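Local atomic coordinates of citrate lyase, subunit 1 (Methanosaeta concilii, PDB entry 6HXI), a protein that probably takes part, as a subunit of ATP citrate lyase, in the ATP-dependent conversion of citrate and coenzyme A to acetyl-CoA and oxaloacetate. Residues 7-12 and 32-37; 50-55 and 77-82; 57-62 and 71-76; 84-89 and 104-109. All coordinates share one frame; numbering follows the deposited sequence.

Contact 1 of 4, residues 7-12 and 32-37; sequences REYDAK and LALVGP
Tyr9, in the first turn of helix 8-18, lays its ring against edge strand 33-35 of a four-stranded antiparallel sheet in the ATP-grasp domain. The evidence is a CH-pi contact: CB of Leu34 stands 3.7 Å from the centroid of the Tyr9 ring and only 10° off its normal, so it sits almost over the middle of one face. CG of Tyr9 is anti to the backbone N (chi1 171°), which places the ring face against Leu34 CB. At one side of the ring, CE1 of Tyr9 approaches Leu32 CB at 3.6 Å, while Leu32 C lies in the ring plane at the edge. The branches of Leu34 reach back to the helix start. CD2 of Leu34 touches CD of Arg7 at 3.8 Å, the two chains crossing at about a right angle, and CD1 of Leu34 meets Tyr9 CB. One turn further along, CD2 of Leu32 packs on CB of Lys12 at 3.8 Å.

Polar bonds position this shell. Arg7 holds the N-cap position, and its NH2 donates to Asp61 O; the Asp61 carboxylate accepts from the backbone N of Glu8 and of Tyr9, pinning the first turn. Beyond CG the Lys12 chain is extended, and its NZ reaches Glu109 as well as Glu8 in salt bridges. On Glu8 it takes the anti lone pair of OE2, 2.8 Å away.

Contact 2 of 4, residues 50-55 and 77-82; sequences WLKTTR and ADWEEA
The Trp79 indole and the Arg55 guanidinium are the flat groups of this contact. One face of the Trp79 ring carries Leu51: CB stands 3.8 Å above the plane toward the rim, and CD1 lies 4.1 Å from the centroid of the six-membered ring, 25° off its normal, a CH-pi contact. Within its own segment, CG of Leu51 also lies over a face of the Trp50 ring. At the pyrrole end, Trp79 CD1 meets CG of Lys52 at 3.8 Å from an oblique direction. Over one face of the Arg55 guanidinium sits OD1 of Asp78, 2.8 Å from NH1. The guanidinium and carboxylate planes are 89° apart and no N-H points at the oxygen, so this salt bridge works through charge alone. Arg55 comes within reach because its chain bends at chi2 and chi3; its NE makes a second salt bridge, to Asp76. CA of Arg55 also faces Ala77 O at 3.5 Å in a CA-H...O contact.

An alanine in place of Trp79 would remove the indole and would probably leave Leu51 and the CG of Lys52 without their packing surface.

The short, weakly bonded helical turn around 50-53 is thereby set beside the N-terminal turn of helix 79-89. Leu51 and Trp79 both rest on Ile108 of strand 106-110, Trp79 also touches Leu56 of strand 56-60, and a backbone hydrogen bond joins Ala77 to Leu56.

Contact 3 of 4, residues 57-62 and 71-76; sequences VVKPDQ and GLVLLD
The buried Val57 meets Val73, CG1 to CG1 at 3.8 Å, the side chains crossing obliquely. Both methyls of Val73 also lie along the start of the Lys59 chain, CG2 of Val73 coming to 3.8 Å from CB of Lys59, with these two side chains side by side and pointing the same way. On the face opposite Val57, Val58 pairs with Leu74, CG1 of Val58 lying 3.8 Å from CD2 of Leu74; CG1 of Val58 occupies the crowded position between its own backbone N and carbonyl carbon. Further along, Pro60 crosses Leu72 at about a right angle, its CD 4.0 Å from Leu72 CB. An alanine in place of Val73 would remove both methyls and would probably loosen the packing on Val57 and on the aliphatic start of Lys59.

The backbones supply the register. Val58 and Leu74 form an antiparallel hydrogen-bonded pair: Leu74 N donates to Val58 O at 2.9 Å and 166°, and Val58 N donates to Leu74 O at 3.1 Å and 155°, both donors in the plane of the accepting carbonyl. CA of Val57 also lies 3.2 Å from Leu74 O, a CA-H...O contact with 149° at the hydrogen.

At the polar edge, the extended Lys59 chain leads NZ away to salt bridges with Glu8 and Asp214. Between these two segments of the ATP-grasp domain sheet, the Val58-Leu74 pair supplies the two backbone hydrogen bonds and aliphatic contacts flank it, while the carboxylates around the buried Lys59 would probably keep its amine protonated.

Contact 4 of 4, residues 84-89 and 104-109; sequences EYLNEK and SYFLIE
Phe106 can be traced from strand 106-110 to the side chains of helix 79-89. Its CB meets CD2 of Leu86 at 3.8 Å, the two side chains sliding past each other in opposite directions. CG of Phe106 stays near the same Leu86 methyl. Next along the ring, CD2 of Phe106 touches CE1 of Tyr85 at 3.6 Å, and CE2 of Phe106 lies 3.8 Å from Tyr85 OH. The two ring planes are almost perpendicular, at 89°, with centroids 5.7 Å apart and an oblique approach. At the tip, CZ of Phe106 is 3.9 Å from Lys89 CB, and Lys89 O lies at the ring edge, near its plane.

Beside this aromatic pair, CD1 of Leu86 and CD1 of Ile108 meet tip to tip at 3.8 Å. The axes of the short segments 84-89 and 106-109 run antiparallel, 177° apart and 10.8 Å at closest approach, a layered helix-on-sheet packing within the ATP-grasp domain. Leu86 extends the layer to Val58 and Val35 on the adjoining strands.

The Tyr85 ring is itself backed by Lys89 CG over one face, and its hydroxyl is weakly hydrogen-bonded to Leu72 O. Cohesion here therefore comes from dispersion between carbon surfaces; the tyrosine hydroxyl is given a polar partner beside the sheet, and the Lys89 chain, bent at chi2, turns its amine away from the apolar layer.

How the contacts relate
From the N terminus, contact 1 comes first, closing a loop between the start of helix 8-18 and strand 33-35. Contact 2 then opens at 50-55 and closes at 77-82; contact 3 falls wholly within that interval, pairing 57-62 with 71-76. Contact 4 follows in series, its helix segment continuing the helix that begins in contact 2. The order is thus one enclosure and otherwise series, with no crossing. In space all four converge on one antiparallel sheet, ordered 33-35, 106-110, 56-60, 74-75. Its inner strand 106-110 joins contacts 1 and 4 through the Ala33-Ile108 and Val35-Phe106 backbone bonds, and contacts 3 and 4 through Lys59 O and Leu107 N.

Contact 1 of 4, residues 7-12 and 32-37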
# COMPACT_ATOMS: atom_id res chain seq x y z
N ARG C 7 32.00 -58.16 -10.98
CA ARG C 7 32.09 -59.31 -11.87
C ARG C 7 33.13 -59.06 -12.93
O ARG C 7 33.31 -57.92 -13.38
CB ARG C 7 30.74 -59.63 -12.54
CG ARG C 7 29.67 -60.06 -11.56
CD ARG C 7 28.54 -60.82 -12.21
NE ARG C 7 27.32 -60.69 -11.42
CZ ARG C 7 27.05 -61.37 -10.30
NH1 ARG C 7 25.93 -61.15 -9.63
NH2 ARG C 7 27.93 -62.25 -9.83
N GLU C 8 33.83 -60.14 -13.31
CA GLU C 8 34.83 -60.19 -14.38
C GLU C 8 34.18 -59.60 -15.65
O GLU C 8 34.82 -58.83 -16.36
CB GLU C 8 35.25 -61.65 -14.62
CG GLU C 8 36.54 -61.83 -15.40
CD GLU C 8 36.97 -63.28 -15.57
OE1 GLU C 8 36.76 -64.09 -14.65
OE2 GLU C 8 37.55 -63.59 -16.64
N TYR C 9 32.88 -59.92 -15.89
CA TYR C 9 32.05 -59.42 -16.99
C TYR C 9 32.07 -57.89 -17.02
O TYR C 9 32.38 -57.30 -18.07
CB TYR C 9 30.61 -59.96 -16.86
CG TYR C 9 29.63 -59.35 -17.84
CD1 TYR C 9 29.68 -59.64 -19.20
CD2 TYR C 9 28.64 -58.47 -17.40
CE1 TYR C 9 28.78 -59.08 -20.10
CE2 TYR C 9 27.75 -57.88 -18.29
CZ TYR C 9 27.82 -58.19 -19.64
OH TYR C 9 26.94 -57.64 -20.55
N ASP C 10 31.81 -57.25 -15.87
CA ASP C 10 31.77 -55.81 -15.67
C ASP C 10 33.15 -55.14 -15.81
O ASP C 10 33.26 -54.11 -16.48
CB ASP C 10 31.12 -55.49 -14.32
CG ASP C 10 29.68 -55.97 -14.17
OD1 ASP C 10 28.91 -55.85 -15.15
OD2 ASP C 10 29.30 -56.39 -13.05
N ALA C 11 34.20 -55.76 -15.22
CA ALA C 11 35.58 -55.26 -15.26
C ALA C 11 36.14 -55.26 -16.70
O ALA C 11 36.73 -54.27 -17.14
CB ALA C 11 36.45 -56.09 -14.33
N LYS C 12 35.92 -56.37 -17.43
CA LYS C 12 36.35 -56.55 -18.82
C LYS C 12 35.57 -55.63 -19.76
O LYS C 12 36.15 -55.12 -20.72
CB LYS C 12 36.20 -58.02 -19.26
CG LYS C 12 37.30 -58.91 -18.72
CD LYS C 12 37.09 -60.35 -19.06
CE LYS C 12 38.37 -61.11 -18.85
NZ LYS C 12 38.22 -62.55 -19.14
N LEU C 32 31.46 -60.17 -24.70
CA LEU C 32 31.16 -60.70 -23.37
C LEU C 32 29.66 -60.97 -23.22
O LEU C 32 28.82 -60.20 -23.70
CB LEU C 32 31.62 -59.71 -22.29
CG LEU C 32 33.10 -59.32 -22.26
CD1 LEU C 32 33.26 -57.87 -21.90
CD2 LEU C 32 33.87 -60.19 -21.30
N ALA C 33 29.33 -62.06 -22.52
CA ALA C 33 27.97 -62.48 -22.23
C ALA C 33 27.88 -62.98 -20.79
O ALA C 33 28.69 -63.83 -20.39
CB ALA C 33 27.54 -63.58 -23.21
N LEU C 34 26.93 -62.45 -20.01
CA LEU C 34 26.72 -62.88 -18.63
C LEU C 34 25.44 -63.69 -18.53
O LEU C 34 24.39 -63.25 -19.01
CB LEU C 34 26.70 -61.69 -17.63
CG LEU C 34 26.69 -62.05 -16.12
CD1 LEU C 34 28.06 -62.57 -15.65
CD2 LEU C 34 26.25 -60.88 -15.29
N VAL C 35 25.51 -64.87 -17.87
CA VAL C 35 24.38 -65.77 -17.69
C VAL C 35 23.98 -65.88 -16.21
O VAL C 35 24.67 -66.53 -15.43
CB VAL C 35 24.63 -67.16 -18.37
CG1 VAL C 35 23.48 -68.13 -18.12
CG2 VAL C 35 24.86 -66.99 -19.86
N GLY C 36 22.86 -65.23 -15.87
CA GLY C 36 22.27 -65.23 -14.54
C GLY C 36 21.19 -66.28 -14.39
O GLY C 36 20.98 -67.08 -15.31
N PRO C 37 20.46 -66.33 -13.24
CA PRO C 37 19.41 -67.35 -13.09
C PRO C 37 18.23 -67.17 -14.06
O PRO C 37 17.87 -68.12 -14.75
CB PRO C 37 18.97 -67.23 -11.63
CG PRO C 37 19.95 -66.32 -10.98
CD PRO C 37 20.55 -65.47 -12.05

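Contact 2 of 4, residues 50-55 and 77-82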
# COMPACT_ATOMS: atom_id res chain seq x y z
N TRP C 50 27.97 -63.37 -32.42
CA TRP C 50 29.32 -63.95 -32.35
C TRP C 50 29.40 -65.29 -31.57
O TRP C 50 30.30 -66.09 -31.83
CB TRP C 50 30.33 -62.93 -31.78
CG TRP C 50 30.03 -62.48 -30.38
CD1 TRP C 50 29.34 -61.37 -30.01
CD2 TRP C 50 30.42 -63.14 -29.16
NE1 TRP C 50 29.28 -61.28 -28.64
CE2 TRP C 50 29.92 -62.37 -28.09
CE3 TRP C 50 31.15 -64.32 -28.87
CZ2 TRP C 50 30.11 -62.73 -26.75
CZ3 TRP C 50 31.33 -64.67 -27.54
CH2 TRP C 50 30.83 -63.88 -26.50
N LEU C 51 28.48 -65.51 -30.60
CA LEU C 51 28.40 -66.71 -29.76
C LEU C 51 28.37 -68.00 -30.58
O LEU C 51 29.15 -68.92 -30.32
CB LEU C 51 27.16 -66.67 -28.84
CG LEU C 51 27.18 -65.71 -27.65
CD1 LEU C 51 25.78 -65.53 -27.09
CD2 LEU C 51 28.10 -66.22 -26.54
N LYS C 52 27.47 -68.05 -31.58
CA LYS C 52 27.24 -69.21 -32.43
C LYS C 52 28.40 -69.55 -33.40
O LYS C 52 28.52 -70.71 -33.80
CB LYS C 52 25.91 -69.05 -33.19
CG LYS C 52 24.68 -68.95 -32.27
CD LYS C 52 23.36 -68.81 -33.03
CE LYS C 52 22.67 -70.14 -33.27
NZ LYS C 52 21.39 -69.97 -34.01
N THR C 53 29.25 -68.56 -33.74
CA THR C 53 30.35 -68.72 -34.72
C THR C 53 31.79 -68.61 -34.15
O THR C 53 32.75 -68.57 -34.93
CB THR C 53 30.14 -67.70 -35.86
OG1 THR C 53 29.57 -66.49 -35.36
CG2 THR C 53 29.28 -68.26 -36.98
N THR C 54 31.96 -68.57 -32.81
CA THR C 54 33.29 -68.44 -32.17
C THR C 54 33.54 -69.57 -31.17
O THR C 54 32.58 -70.14 -30.63
CB THR C 54 33.42 -67.04 -31.51
OG1 THR C 54 32.93 -66.04 -32.41
CG2 THR C 54 34.85 -66.69 -31.11
N ARG C 55 34.84 -69.92 -30.93
CA ARG C 55 35.21 -70.90 -29.90
C ARG C 55 35.16 -70.15 -28.57
O ARG C 55 35.67 -69.03 -28.47
CB ARG C 55 36.58 -71.54 -30.16
CG ARG C 55 36.60 -72.55 -31.32
CD ARG C 55 35.53 -73.65 -31.26
NE ARG C 55 35.73 -74.59 -30.16
CZ ARG C 55 35.62 -75.91 -30.27
NH1 ARG C 55 35.31 -76.46 -31.44
NH2 ARG C 55 35.80 -76.69 -29.22
N ALA C 77 35.26 -74.35 -26.51
CA ALA C 77 33.99 -75.03 -26.75
C ALA C 77 33.06 -74.33 -27.75
O ALA C 77 33.29 -73.17 -28.11
CB ALA C 77 33.27 -75.28 -25.43
N ASP C 78 32.05 -75.07 -28.24
CA ASP C 78 31.04 -74.60 -29.18
C ASP C 78 29.93 -73.95 -28.37
O ASP C 78 29.81 -74.23 -27.17
CB ASP C 78 30.43 -75.80 -29.96
CG ASP C 78 31.40 -76.75 -30.64
OD1 ASP C 78 32.61 -76.45 -30.67
OD2 ASP C 78 30.94 -77.80 -31.15
N TRP C 79 29.07 -73.12 -29.01
CA TRP C 79 27.91 -72.49 -28.35
C TRP C 79 26.95 -73.55 -27.77
O TRP C 79 26.39 -73.34 -26.70
CB TRP C 79 27.20 -71.49 -29.28
CG TRP C 79 25.87 -71.03 -28.78
CD1 TRP C 79 24.64 -71.32 -29.31
CD2 TRP C 79 25.62 -70.27 -27.58
NE1 TRP C 79 23.65 -70.77 -28.53
CE2 TRP C 79 24.22 -70.11 -27.47
CE3 TRP C 79 26.44 -69.69 -26.60
CZ2 TRP C 79 23.63 -69.40 -26.42
CZ3 TRP C 79 25.86 -69.00 -25.55
CH2 TRP C 79 24.47 -68.85 -25.48
N GLU C 80 26.81 -74.71 -28.48
CA GLU C 80 26.00 -75.86 -28.05
C GLU C 80 26.63 -76.42 -26.77
O GLU C 80 25.95 -76.52 -25.74
CB GLU C 80 25.99 -76.95 -29.14
CG GLU C 80 24.82 -76.89 -30.12
CD GLU C 80 24.67 -78.10 -31.02
OE1 GLU C 80 25.69 -78.71 -31.40
OE2 GLU C 80 23.51 -78.42 -31.37
N GLU C 81 27.95 -76.72 -26.83
CA GLU C 81 28.75 -77.26 -25.72
C GLU C 81 28.72 -76.32 -24.51
O GLU C 81 28.78 -76.80 -23.37
CB GLU C 81 30.19 -77.49 -26.16
CG GLU C 81 30.35 -78.53 -27.27
CD GLU C 81 31.78 -78.86 -27.65
OE1 GLU C 81 32.69 -78.71 -26.79
OE2 GLU C 81 32.00 -79.32 -28.79
N ALA C 82 28.64 -75.00 -24.77
CA ALA C 82 28.56 -73.96 -23.74
C ALA C 82 27.22 -74.06 -23.02
O ALA C 82 27.21 -74.07 -21.79
CB ALA C 82 28.73 -72.58 -24.36

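Contact 3 of 4, residues 57-62 and 71-76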
# COMPACT_ATOMS: atom_id res chain seq x y z
N VAL C 57 34.82 -69.87 -23.97
CA VAL C 57 35.26 -70.10 -22.59
C VAL C 57 34.05 -69.72 -21.71
O VAL C 57 33.49 -68.63 -21.86
CB VAL C 57 36.54 -69.29 -22.19
CG1 VAL C 57 36.90 -69.51 -20.72
CG2 VAL C 57 37.72 -69.64 -23.07
N VAL C 58 33.64 -70.62 -20.82
CA VAL C 58 32.54 -70.34 -19.91
C VAL C 58 32.99 -70.75 -18.49
O VAL C 58 33.50 -71.85 -18.28
CB VAL C 58 31.15 -70.89 -20.37
CG1 VAL C 58 31.18 -72.37 -20.72
CG2 VAL C 58 30.04 -70.56 -19.38
N LYS C 59 32.90 -69.79 -17.56
CA LYS C 59 33.35 -69.93 -16.17
C LYS C 59 32.44 -69.17 -15.19
O LYS C 59 31.86 -68.14 -15.57
CB LYS C 59 34.82 -69.44 -16.04
CG LYS C 59 35.09 -68.04 -16.58
CD LYS C 59 36.58 -67.76 -16.72
CE LYS C 59 36.84 -66.66 -17.71
NZ LYS C 59 38.24 -66.16 -17.63
N PRO C 60 32.30 -69.63 -13.91
CA PRO C 60 31.45 -68.88 -12.96
C PRO C 60 32.04 -67.52 -12.56
O PRO C 60 33.23 -67.41 -12.28
CB PRO C 60 31.31 -69.84 -11.77
CG PRO C 60 32.50 -70.71 -11.84
CD PRO C 60 32.91 -70.81 -13.27
N ASP C 61 31.18 -66.48 -12.56
CA ASP C 61 31.54 -65.10 -12.24
C ASP C 61 30.86 -64.66 -10.93
O ASP C 61 30.01 -63.77 -10.93
CB ASP C 61 31.19 -64.17 -13.42
CG ASP C 61 31.96 -62.86 -13.46
OD1 ASP C 61 32.78 -62.61 -12.54
OD2 ASP C 61 31.75 -62.08 -14.41
N GLN C 62 31.24 -65.30 -9.82
CA GLN C 62 30.66 -65.01 -8.51
C GLN C 62 31.71 -64.61 -7.47
O GLN C 62 31.52 -64.81 -6.26
CB GLN C 62 29.77 -66.18 -8.04
CG GLN C 62 28.37 -66.13 -8.62
CD GLN C 62 27.58 -67.38 -8.33
OE1 GLN C 62 27.79 -68.42 -8.95
NE2 GLN C 62 26.65 -67.30 -7.39
N GLY C 71 38.53 -76.63 -11.07
CA GLY C 71 38.14 -77.36 -12.27
C GLY C 71 36.77 -76.97 -12.78
O GLY C 71 35.97 -77.83 -13.16
N LEU C 72 36.49 -75.65 -12.78
CA LEU C 72 35.20 -75.09 -13.20
C LEU C 72 35.23 -74.33 -14.54
O LEU C 72 34.18 -74.15 -15.15
CB LEU C 72 34.61 -74.21 -12.09
CG LEU C 72 33.91 -74.97 -10.97
CD1 LEU C 72 34.11 -74.28 -9.65
CD2 LEU C 72 32.43 -75.13 -11.26
N VAL C 73 36.42 -73.90 -15.01
CA VAL C 73 36.57 -73.17 -16.27
C VAL C 73 36.46 -74.15 -17.45
O VAL C 73 37.21 -75.13 -17.51
CB VAL C 73 37.87 -72.34 -16.34
CG1 VAL C 73 37.97 -71.57 -17.66
CG2 VAL C 73 37.99 -71.38 -15.16
N LEU C 74 35.52 -73.89 -18.39
CA LEU C 74 35.34 -74.70 -19.59
C LEU C 74 36.08 -73.98 -20.73
O LEU C 74 35.70 -72.87 -21.10
CB LEU C 74 33.85 -74.90 -19.92
CG LEU C 74 33.53 -76.08 -20.83
CD1 LEU C 74 33.26 -77.34 -20.02
CD2 LEU C 74 32.34 -75.80 -21.71
N LEU C 75 37.17 -74.59 -21.24
CA LEU C 75 38.01 -74.02 -22.29
C LEU C 75 37.79 -74.64 -23.66
O LEU C 75 37.64 -75.86 -23.77
CB LEU C 75 39.49 -74.11 -21.90
CG LEU C 75 39.95 -73.25 -20.75
CD1 LEU C 75 40.24 -74.09 -19.52
CD2 LEU C 75 41.16 -72.44 -21.13
N ASP C 76 37.83 -73.80 -24.72
CA ASP C 76 37.68 -74.14 -26.14
C ASP C 76 36.43 -75.00 -26.42
O ASP C 76 36.53 -76.23 -26.54
CB ASP C 76 38.98 -74.78 -26.69
CG ASP C 76 39.14 -74.83 -28.20
OD1 ASP C 76 38.26 -74.27 -28.91
OD2 ASP C 76 40.15 -75.39 -28.67

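Contact 4 of 4, residues 84-89 and 104-109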
# COMPACT_ATOMS: atom_id res chain seq x y z
N GLU C 84 25.41 -76.69 -22.71
CA GLU C 84 25.47 -77.95 -21.95
C GLU C 84 26.08 -77.68 -20.57
O GLU C 84 25.53 -78.12 -19.57
CB GLU C 84 26.27 -79.02 -22.71
CG GLU C 84 25.49 -79.70 -23.82
CD GLU C 84 26.26 -80.67 -24.70
OE1 GLU C 84 27.48 -80.84 -24.49
OE2 GLU C 84 25.63 -81.25 -25.62
N TYR C 85 27.21 -76.93 -20.52
CA TYR C 85 27.89 -76.55 -19.28
C TYR C 85 26.97 -75.67 -18.41
O TYR C 85 26.94 -75.85 -17.20
CB TYR C 85 29.23 -75.84 -19.58
CG TYR C 85 29.88 -75.18 -18.38
CD1 TYR C 85 29.56 -73.88 -18.02
CD2 TYR C 85 30.83 -75.86 -17.62
CE1 TYR C 85 30.16 -73.26 -16.91
CE2 TYR C 85 31.43 -75.26 -16.51
CZ TYR C 85 31.09 -73.96 -16.16
OH TYR C 85 31.66 -73.33 -15.07
N LEU C 86 26.23 -74.74 -19.04
CA LEU C 86 25.31 -73.83 -18.36
C LEU C 86 24.07 -74.58 -17.83
O LEU C 86 23.65 -74.31 -16.70
CB LEU C 86 24.87 -72.67 -19.27
CG LEU C 86 25.94 -71.75 -19.87
CD1 LEU C 86 25.47 -71.18 -21.18
CD2 LEU C 86 26.33 -70.63 -18.91
N ASN C 87 23.48 -75.50 -18.64
CA ASN C 87 22.29 -76.29 -18.25
C ASN C 87 22.58 -77.31 -17.13
O ASN C 87 21.66 -77.71 -16.43
CB ASN C 87 21.64 -76.98 -19.46
CG ASN C 87 20.57 -76.16 -20.14
OD1 ASN C 87 20.84 -75.25 -20.94
ND2 ASN C 87 19.31 -76.50 -19.89
N GLU C 88 23.86 -77.69 -16.97
CA GLU C 88 24.29 -78.64 -15.95
C GLU C 88 24.68 -77.95 -14.64
O GLU C 88 24.13 -78.30 -13.59
CB GLU C 88 25.48 -79.49 -16.46
CG GLU C 88 25.12 -80.58 -17.46
CD GLU C 88 26.28 -81.19 -18.22
OE1 GLU C 88 27.33 -80.51 -18.37
OE2 GLU C 88 26.13 -82.33 -18.71
N LYS C 89 25.64 -76.98 -14.70
CA LYS C 89 26.23 -76.27 -13.56
C LYS C 89 25.33 -75.23 -12.85
O LYS C 89 25.61 -74.92 -11.69
CB LYS C 89 27.58 -75.61 -13.95
CG LYS C 89 28.65 -76.57 -14.44
CD LYS C 89 29.52 -77.13 -13.32
CE LYS C 89 30.51 -78.13 -13.85
NZ LYS C 89 31.42 -78.62 -12.77
N SER C 104 25.27 -69.35 -9.76
CA SER C 104 24.17 -68.63 -10.44
C SER C 104 24.59 -67.70 -11.58
O SER C 104 23.76 -67.39 -12.43
CB SER C 104 23.32 -67.87 -9.42
OG SER C 104 22.69 -68.75 -8.51
N TYR C 105 25.86 -67.23 -11.58
CA TYR C 105 26.36 -66.31 -12.61
C TYR C 105 27.57 -66.87 -13.33
O TYR C 105 28.52 -67.32 -12.69
CB TYR C 105 26.61 -64.91 -12.04
CG TYR C 105 25.33 -64.24 -11.57
CD1 TYR C 105 24.54 -63.50 -12.45
CD2 TYR C 105 24.91 -64.35 -10.25
CE1 TYR C 105 23.35 -62.91 -12.03
CE2 TYR C 105 23.71 -63.77 -9.82
CZ TYR C 105 22.94 -63.04 -10.71
OH TYR C 105 21.78 -62.44 -10.28
N PHE C 106 27.52 -66.85 -14.68
CA PHE C 106 28.56 -67.40 -15.55
C PHE C 106 28.94 -66.45 -16.68
O PHE C 106 28.05 -65.87 -17.33
CB PHE C 106 28.13 -68.75 -16.16
CG PHE C 106 27.81 -69.83 -15.15
CD1 PHE C 106 26.53 -69.95 -14.62
CD2 PHE C 106 28.79 -70.72 -14.73
CE1 PHE C 106 26.25 -70.93 -13.66
CE2 PHE C 106 28.51 -71.70 -13.77
CZ PHE C 106 27.23 -71.79 -13.25
N LEU C 107 30.24 -66.32 -16.93
CA LEU C 107 30.71 -65.46 -18.01
C LEU C 107 31.05 -66.28 -19.26
O LEU C 107 31.74 -67.31 -19.16
CB LEU C 107 31.93 -64.62 -17.54
CG LEU C 107 32.71 -63.83 -18.61
CD1 LEU C 107 31.93 -62.61 -19.14
CD2 LEU C 107 34.07 -63.42 -18.10
N ILE C 108 30.57 -65.83 -20.42
CA ILE C 108 30.88 -66.43 -21.73
C ILE C 108 31.70 -65.42 -22.55
O ILE C 108 31.32 -64.26 -22.69
CB ILE C 108 29.69 -67.05 -22.52
CG1 ILE C 108 28.72 -67.81 -21.59
CG2 ILE C 108 30.22 -67.98 -23.64
CD1 ILE C 108 27.36 -68.07 -22.18
N GLU C 109 32.84 -65.88 -23.03
CA GLU C 109 33.74 -65.06 -23.84
C GLU C 109 34.51 -65.90 -24.89
O GLU C 109 34.62 -67.12 -24.72
CB GLU C 109 34.70 -64.28 -22.92
CG GLU C 109 35.72 -65.13 -22.18
CD GLU C 109 36.72 -64.35 -21.35
OE1 GLU C 109 36.78 -63.11 -21.49
OE2 GLU C 109 37.47 -64.99 -20.58